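Cobalamin biosynthesis precorrin-6Y methylase (cbiE) (PDB 2BB3) probably transfers a methyl group from S-adenosylmethionine to a corrin-ring precursor during adenosylcobalamin biosynthesis. Local coordinates at residues L164-S169 / Y208-V213; V181-N186 / I202-D207. All blocks are in the same frame, centred on the assembly; numbering follows the deposited sequence.

Contact 1 of 2, residues L164-S169 / Y208-V213; sequences LILADS and YTIIFV. With SAH (S-adenosyl-L-homocysteine), chain C.
Ile-165 and Ile-211 are an antiparallel hydrogen-bonded pair, joined by Ile-165 N to Ile-211 O (3.0 Å) and by Ile-211 N to Ile-165 O (2.9 Å). Ala-167 and Thr-209 repeat the pattern next to the ligand. Ala-167 N reaches Thr-209 O at 2.8 Å, whereas the return bond from Thr-209 N to Ala-167 O is stretched to 3.2 Å.

Apolar contacts line both faces of this strand pair. On the face packed against helix 125-133, Leu-164 brings CD1 to the edge of the Phe-212 ring, near its plane and 3.6 Å from Phe-212 CD1. Leu-166 and Ile-210 lie side by side and point the same way, with Leu-166 CD2 3.6 Å from Ile-210 CG1. With CG1 beside the backbone N (chi1 -77°), Ile-210 sends that branch toward Leu-166 and the adenine, while CG2, anti to the N, packs on Leu-164. On the other face Ile-165 CB meets Ile-211 CB, Ile-165 CD1 reaches Val-213 CG2, and the tip of Ile-211 abuts the methyl of Ala-167.

The ligand is held largely by backbone. Ala-167 O lies 2.7 Å from SAH O2' and is also approached by O3'; Thr-209 O is a second possible acceptor for O2'. Tyr-208 CB rests against C4 and C5 of the adenine, and Ile-210 CG1 comes within 3.6 Å of SAH N3. With only a CB left at Ile-210, as an alanine here would have, N3 is likely to face a gap, and Leu-164 and Leu-166 to lose the neighbour they share.

Two adjacent inner strands of the mixed sheet thus meet the nucleoside, 162-167 with its C-terminal end and 209-213 with its start, as in the tetrapyrrole methylases, which bind the cofactor between two alpha/beta domains.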
loop_
_atom_site.group_PDB
_atom_site.type_symbol
_atom_site.label_atom_id
_atom_site.label_comp_id
_atom_site.label_asym_id
_atom_site.label_seq_id
_atom_site.Cartn_x
_atom_site.Cartn_y
_atom_site.Cartn_z
ATOM N N LEU A 164 1.170 11.651 6.058
ATOM C CA LEU A 164 2.263 11.071 5.295
ATOM C C LEU A 164 2.089 11.825 3.973
ATOM O O LEU A 164 1.199 11.522 3.180
ATOM C CB LEU A 164 2.075 9.560 5.114
ATOM C CG LEU A 164 3.394 8.796 4.923
ATOM C CD1 LEU A 164 4.258 8.954 6.168
ATOM C CD2 LEU A 164 3.132 7.325 4.656
ATOM N N ILE A 165 2.931 12.828 3.752
ATOM C CA ILE A 165 2.828 13.662 2.564
ATOM C C ILE A 165 3.809 13.273 1.470
ATOM O O ILE A 165 5.000 13.176 1.712
ATOM C CB ILE A 165 3.091 15.148 2.933
ATOM C CG1 ILE A 165 2.168 15.573 4.076
ATOM C CG2 ILE A 165 2.883 16.042 1.716
ATOM C CD1 ILE A 165 2.622 16.873 4.772
ATOM N N LEU A 166 3.305 13.029 0.271
ATOM C CA LEU A 166 4.197 12.719 -0.836
ATOM C C LEU A 166 4.586 14.088 -1.373
ATOM O O LEU A 166 3.766 14.774 -1.983
ATOM C CB LEU A 166 3.487 11.883 -1.904
ATOM C CG LEU A 166 2.945 10.533 -1.414
ATOM C CD1 LEU A 166 2.951 9.548 -2.538
ATOM C CD2 LEU A 166 3.802 9.992 -0.306
ATOM N N ALA A 167 5.827 14.499 -1.132
ATOM C CA ALA A 167 6.244 15.813 -1.575
ATOM C C ALA A 167 7.436 15.817 -2.511
ATOM O O ALA A 167 8.101 14.805 -2.720
ATOM C CB ALA A 167 6.561 16.684 -0.348
ATOM N N ASP A 168 7.673 16.973 -3.110
ATOM C CA ASP A 168 8.828 17.144 -3.967
ATOM C C ASP A 168 9.508 18.349 -3.346
ATOM O O ASP A 168 8.983 18.881 -2.383
ATOM C CB ASP A 168 8.448 17.376 -5.437
ATOM C CG ASP A 168 7.600 18.600 -5.647
ATOM O OD1 ASP A 168 7.599 19.500 -4.782
ATOM O OD2 ASP A 168 6.946 18.669 -6.711
ATOM N N SER A 169 10.646 18.772 -3.890
ATOM C CA SER A 169 11.425 19.871 -3.335
ATOM C C SER A 169 10.719 21.216 -3.224
ATOM O O SER A 169 11.204 22.120 -2.542
ATOM C CB SER A 169 12.735 20.040 -4.132
ATOM O OG SER A 169 12.495 20.369 -5.499
ATOM N N TYR A 208 11.943 13.431 -4.243
ATOM C CA TYR A 208 11.398 12.162 -3.777
ATOM C C TYR A 208 11.429 12.227 -2.259
ATOM O O TYR A 208 12.247 11.567 -1.612
ATOM C CB TYR A 208 12.250 10.997 -4.275
ATOM C CG TYR A 208 12.300 10.950 -5.777
ATOM C CD1 TYR A 208 13.391 11.472 -6.472
ATOM C CD2 TYR A 208 11.211 10.477 -6.511
ATOM C CE1 TYR A 208 13.390 11.540 -7.866
ATOM C CE2 TYR A 208 11.198 10.541 -7.909
ATOM C CZ TYR A 208 12.288 11.077 -8.571
ATOM O OH TYR A 208 12.272 11.203 -9.935
ATOM N N THR A 209 10.538 13.040 -1.702
ATOM C CA THR A 209 10.495 13.230 -0.256
ATOM C C THR A 209 9.163 12.891 0.375
ATOM O O THR A 209 8.118 13.410 -0.020
ATOM C CB THR A 209 10.823 14.707 0.106
ATOM O OG1 THR A 209 12.121 15.034 -0.405
ATOM C CG2 THR A 209 10.843 14.909 1.610
ATOM N N ILE A 210 9.182 12.001 1.353
ATOM C CA ILE A 210 7.938 11.713 2.029
ATOM C C ILE A 210 8.082 12.443 3.345
ATOM O O ILE A 210 9.127 12.366 3.988
ATOM C CB ILE A 210 7.685 10.197 2.173
ATOM C CG1 ILE A 210 7.207 9.639 0.814
ATOM C CG2 ILE A 210 6.615 9.947 3.240
ATOM C CD1 ILE A 210 7.019 8.153 0.776
ATOM N N ILE A 211 7.055 13.205 3.709
ATOM C CA ILE A 211 7.094 14.007 4.937
ATOM C C ILE A 211 6.164 13.425 5.987
ATOM O O ILE A 211 4.963 13.454 5.805
ATOM C CB ILE A 211 6.648 15.457 4.649
ATOM C CG1 ILE A 211 7.617 16.120 3.661
ATOM C CG2 ILE A 211 6.544 16.242 5.957
ATOM C CD1 ILE A 211 7.263 17.596 3.326
ATOM N N PHE A 212 6.716 12.898 7.073
ATOM C CA PHE A 212 5.893 12.323 8.131
ATOM C C PHE A 212 5.625 13.358 9.221
ATOM O O PHE A 212 6.558 13.900 9.804
ATOM C CB PHE A 212 6.580 11.094 8.752
ATOM C CG PHE A 212 5.798 10.466 9.867
ATOM C CD1 PHE A 212 4.543 9.906 9.624
ATOM C CD2 PHE A 212 6.305 10.443 11.164
ATOM C CE1 PHE A 212 3.805 9.337 10.656
ATOM C CE2 PHE A 212 5.568 9.871 12.213
ATOM C CZ PHE A 212 4.319 9.317 11.957
ATOM N N VAL A 213 4.347 13.630 9.484
ATOM C CA VAL A 213 3.938 14.585 10.515
ATOM C C VAL A 213 3.050 13.853 11.538
ATOM O O VAL A 213 1.896 13.520 11.237
ATOM C CB VAL A 213 3.119 15.755 9.905
ATOM C CG1 VAL A 213 3.027 16.893 10.904
ATOM C CG2 VAL A 213 3.746 16.226 8.584
HETATM N N SAH C . 3.244 5.823 -7.520
HETATM C CA SAH C . 4.266 6.186 -6.623
HETATM C CB SAH C . 4.202 7.670 -6.265
HETATM C CG SAH C . 4.272 8.785 -7.299
HETATM S SD SAH C . 3.847 10.438 -6.820
HETATM C C SAH C . 4.212 5.252 -5.469
HETATM O O SAH C . 5.168 5.369 -4.812
HETATM O OXT SAH C . 3.273 4.531 -5.271
HETATM C "C5'" SAH C . 5.575 10.764 -6.624
HETATM C "C4'" SAH C . 6.013 11.052 -5.200
HETATM O "O4'" SAH C . 6.203 9.928 -4.433
HETATM C "C3'" SAH C . 7.220 11.923 -5.028
HETATM O "O3'" SAH C . 6.975 13.259 -5.163
HETATM C "C2'" SAH C . 7.622 11.548 -3.648
HETATM O "O2'" SAH C . 7.022 12.322 -2.703
HETATM C "C1'" SAH C . 7.151 10.147 -3.490
HETATM N N9 SAH C . 8.222 9.215 -3.747
HETATM C C8 SAH C . 8.306 8.442 -4.787
HETATM N N7 SAH C . 9.336 7.674 -4.726
HETATM C C5 SAH C . 9.940 7.936 -3.632
HETATM C C6 SAH C . 11.062 7.416 -3.077
HETATM N N6 SAH C . 11.774 6.505 -3.634
HETATM N N1 SAH C . 11.446 7.878 -1.905
HETATM C C2 SAH C . 10.746 8.840 -1.296
HETATM N N3 SAH C . 9.658 9.320 -1.852
HETATM C C4 SAH C . 9.256 8.895 -3.005
#

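Contact 2 of 2, residues V181-N186 / I202-D207; sequences VVLLEN and IELESD. With SAH (S-adenosyl-L-homocysteine), chain C.
Leu-183 of strand 180-185 faces Leu-204 of the irregular segment 202-207 with their CA atoms 8.3 Å apart, the two chains running in nearly the same direction (23° between them), so that side chains rather than backbone bonds fill the interval.

Leu-183 is the centre of the apolar part. Its CG stands anti to the carbonyl carbon (chi1 -56°), and from there CD1 extends tip to tip with Ile-202, 3.6 Å from Ile-202 CD1. The same CD1 lies 3.6 Å from Leu-204 CD2, but Leu-204 comes in roughly perpendicular to Leu-183, its CD2 touching both methyls. Val-181 adds a looser contact, its CG2 4.2 Å from Ile-202 CG2. Phe-171 and Leu-173 pack on Leu-204 from a neighbouring loop.

Further along, the contact turns polar. Glu-185 crosses Glu-205 at about a right angle, its OE2 3.6 Å from Glu-205 CG. The two carboxylates approach with OE2 of Glu-185 4.7 Å from OE2 of Glu-205, and Arg-193, bridged to both, together with Arg-195, bridged to Glu-185, probably offsets their like charges. Ser-206 OG donates to Asn-186 OD1; the modelled 2.5 Å is so short that its exact length is doubtful. Ser-206 OG also accepts the N-H of Tyr-208, while Asn-186 ND2 binds Gly-191 O, so both ends of the Asn-186 amide are engaged.

At the end of the segment Asp-207 O stands 3.2 Å from SAH O3', a possible acceptor for that hydroxyl alongside Ala-167 O. Leu-184 O and Asn-186 N approach C2 and N1 of the adenine respectively. Segment 202-207 is a loop laid over one face of the mixed sheet, leading into strand 209-213 and bringing Asp-207 to the ribose in the S-adenosyl-L-homocysteine pocket.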
loop_
_atom_site.group_PDB
_atom_site.type_symbol
_atom_site.label_atom_id
_atom_site.label_comp_id
_atom_site.label_asym_id
_atom_site.label_seq_id
_atom_site.Cartn_x
_atom_site.Cartn_y
_atom_site.Cartn_z
ATOM N N VAL A 181 8.886 17.290 11.875
ATOM C CA VAL A 181 8.626 16.495 10.699
ATOM C C VAL A 181 9.778 15.531 10.488
ATOM O O VAL A 181 10.891 15.774 10.960
ATOM C CB VAL A 181 8.452 17.379 9.424
ATOM C CG1 VAL A 181 7.284 18.343 9.613
ATOM C CG2 VAL A 181 9.727 18.138 9.119
ATOM N N VAL A 182 9.486 14.413 9.825
ATOM C CA VAL A 182 10.498 13.427 9.502
ATOM C C VAL A 182 10.471 13.377 7.974
ATOM O O VAL A 182 9.413 13.212 7.369
ATOM C CB VAL A 182 10.168 12.024 10.085
ATOM C CG1 VAL A 182 11.218 11.013 9.647
ATOM C CG2 VAL A 182 10.109 12.082 11.610
ATOM N N LEU A 183 11.641 13.541 7.361
ATOM C CA LEU A 183 11.785 13.538 5.914
ATOM C C LEU A 183 12.408 12.219 5.485
ATOM O O LEU A 183 13.510 11.887 5.922
ATOM C CB LEU A 183 12.702 14.690 5.469
ATOM C CG LEU A 183 12.324 16.110 5.907
ATOM C CD1 LEU A 183 13.325 17.145 5.382
ATOM C CD2 LEU A 183 10.946 16.441 5.405
ATOM N N LEU A 184 11.700 11.462 4.644
ATOM C CA LEU A 184 12.248 10.210 4.140
ATOM C C LEU A 184 12.535 10.489 2.664
ATOM O O LEU A 184 11.635 10.595 1.843
ATOM C CB LEU A 184 11.270 9.044 4.364
ATOM C CG LEU A 184 10.955 8.921 5.863
ATOM C CD1 LEU A 184 9.610 9.570 6.144
ATOM C CD2 LEU A 184 10.954 7.472 6.319
ATOM N N GLU A 185 13.819 10.645 2.360
ATOM C CA GLU A 185 14.286 10.990 1.033
ATOM C C GLU A 185 14.914 9.868 0.248
ATOM O O GLU A 185 15.739 9.099 0.765
ATOM C CB GLU A 185 15.312 12.126 1.141
ATOM C CG GLU A 185 14.801 13.310 1.922
ATOM C CD GLU A 185 15.875 14.350 2.189
ATOM O OE1 GLU A 185 16.918 13.994 2.785
ATOM O OE2 GLU A 185 15.678 15.523 1.803
ATOM N N ASN A 186 14.518 9.786 -1.014
ATOM C CA ASN A 186 15.077 8.803 -1.929
ATOM C C ASN A 186 15.098 7.387 -1.357
ATOM O O ASN A 186 16.121 6.705 -1.421
ATOM C CB ASN A 186 16.495 9.252 -2.293
ATOM C CG ASN A 186 16.582 10.755 -2.515
ATOM O OD1 ASN A 186 15.745 11.342 -3.209
ATOM N ND2 ASN A 186 17.594 11.385 -1.929
ATOM N N ILE A 202 14.141 23.312 8.681
ATOM C CA ILE A 202 14.744 22.226 7.913
ATOM C C ILE A 202 14.478 22.535 6.445
ATOM O O ILE A 202 13.423 23.051 6.109
ATOM C CB ILE A 202 14.144 20.846 8.307
ATOM C CG1 ILE A 202 15.055 19.721 7.811
ATOM C CG2 ILE A 202 12.740 20.692 7.741
ATOM C CD1 ILE A 202 14.764 18.369 8.440
ATOM N N GLU A 203 15.444 22.258 5.579
ATOM C CA GLU A 203 15.281 22.515 4.152
ATOM C C GLU A 203 15.060 21.239 3.348
ATOM O O GLU A 203 15.685 20.212 3.620
ATOM C CB GLU A 203 16.522 23.210 3.575
ATOM C CG GLU A 203 16.465 24.719 3.571
ATOM C CD GLU A 203 16.361 25.292 4.964
ATOM O OE1 GLU A 203 17.262 25.019 5.790
ATOM O OE2 GLU A 203 15.373 26.011 5.229
ATOM N N LEU A 204 14.177 21.317 2.359
ATOM C CA LEU A 204 13.921 20.187 1.489
ATOM C C LEU A 204 14.962 20.252 0.394
ATOM O O LEU A 204 15.456 21.330 0.082
ATOM C CB LEU A 204 12.526 20.276 0.873
ATOM C CG LEU A 204 11.381 20.230 1.882
ATOM C CD1 LEU A 204 10.060 20.162 1.131
ATOM C CD2 LEU A 204 11.561 19.041 2.811
ATOM N N GLU A 205 15.305 19.108 -0.183
ATOM C CA GLU A 205 16.286 19.101 -1.252
ATOM C C GLU A 205 16.034 18.034 -2.299
ATOM O O GLU A 205 16.629 18.070 -3.368
ATOM C CB GLU A 205 17.712 18.969 -0.685
ATOM C CG GLU A 205 17.914 17.889 0.355
ATOM C CD GLU A 205 19.278 17.998 1.063
ATOM O OE1 GLU A 205 19.578 19.075 1.646
ATOM O OE2 GLU A 205 20.054 17.011 1.036
ATOM N N SER A 206 15.148 17.090 -2.013
ATOM C CA SER A 206 14.873 16.034 -2.980
ATOM C C SER A 206 13.429 16.032 -3.458
ATOM O O SER A 206 12.503 16.323 -2.684
ATOM C CB SER A 206 15.173 14.674 -2.367
ATOM O OG SER A 206 14.887 13.653 -3.295
ATOM N N ASP A 207 13.225 15.708 -4.731
ATOM C CA ASP A 207 11.865 15.636 -5.255
ATOM C C ASP A 207 11.187 14.321 -4.875
ATOM O O ASP A 207 10.010 14.120 -5.152
ATOM C CB ASP A 207 11.854 15.819 -6.765
ATOM C CG ASP A 207 12.101 17.263 -7.162
ATOM O OD1 ASP A 207 11.671 18.163 -6.393
ATOM O OD2 ASP A 207 12.714 17.492 -8.227
HETATM N N SAH C . 3.244 5.823 -7.520
HETATM C CA SAH C . 4.266 6.186 -6.623
HETATM C CB SAH C . 4.202 7.670 -6.265
HETATM C CG SAH C . 4.272 8.785 -7.299
HETATM S SD SAH C . 3.847 10.438 -6.820
HETATM C C SAH C . 4.212 5.252 -5.469
HETATM O O SAH C . 5.168 5.369 -4.812
HETATM O OXT SAH C . 3.273 4.531 -5.271
HETATM C "C5'" SAH C . 5.575 10.764 -6.624
HETATM C "C4'" SAH C . 6.013 11.052 -5.200
HETATM O "O4'" SAH C . 6.203 9.928 -4.433
HETATM C "C3'" SAH C . 7.220 11.923 -5.028
HETATM O "O3'" SAH C . 6.975 13.259 -5.163
HETATM C "C2'" SAH C . 7.622 11.548 -3.648
HETATM O "O2'" SAH C . 7.022 12.322 -2.703
HETATM C "C1'" SAH C . 7.151 10.147 -3.490
HETATM N N9 SAH C . 8.222 9.215 -3.747
HETATM C C8 SAH C . 8.306 8.442 -4.787
HETATM N N7 SAH C . 9.336 7.674 -4.726
HETATM C C5 SAH C . 9.940 7.936 -3.632
HETATM C C6 SAH C . 11.062 7.416 -3.077
HETATM N N6 SAH C . 11.774 6.505 -3.634
HETATM N N1 SAH C . 11.446 7.878 -1.905
HETATM C C2 SAH C . 10.746 8.840 -1.296
HETATM N N3 SAH C . 9.658 9.320 -1.852
HETATM C C4 SAH C . 9.256 8.895 -3.005
#

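From the N terminus, the chain first forms the parallel-sheet half, then enters the mixed sheet. Strand 162-167 opens contact 1; the chain then reaches strand 180-185, which opens contact 2, and after the turn to strand 193-198 it comes back as 202-207 and closes that inner loop. Strand 209-213 follows at once, slotting between 162-167 and 180-185 to close contact 1, so the shorter loop sits wholly within the longer one. The two contacts share the sheet and the ligand: Phe-212 N probably bonds Val-182 O, Ile-211 packs on Leu-183, and Ser-169 OG probably bonds Asp-207 OD1, tying the two loops together.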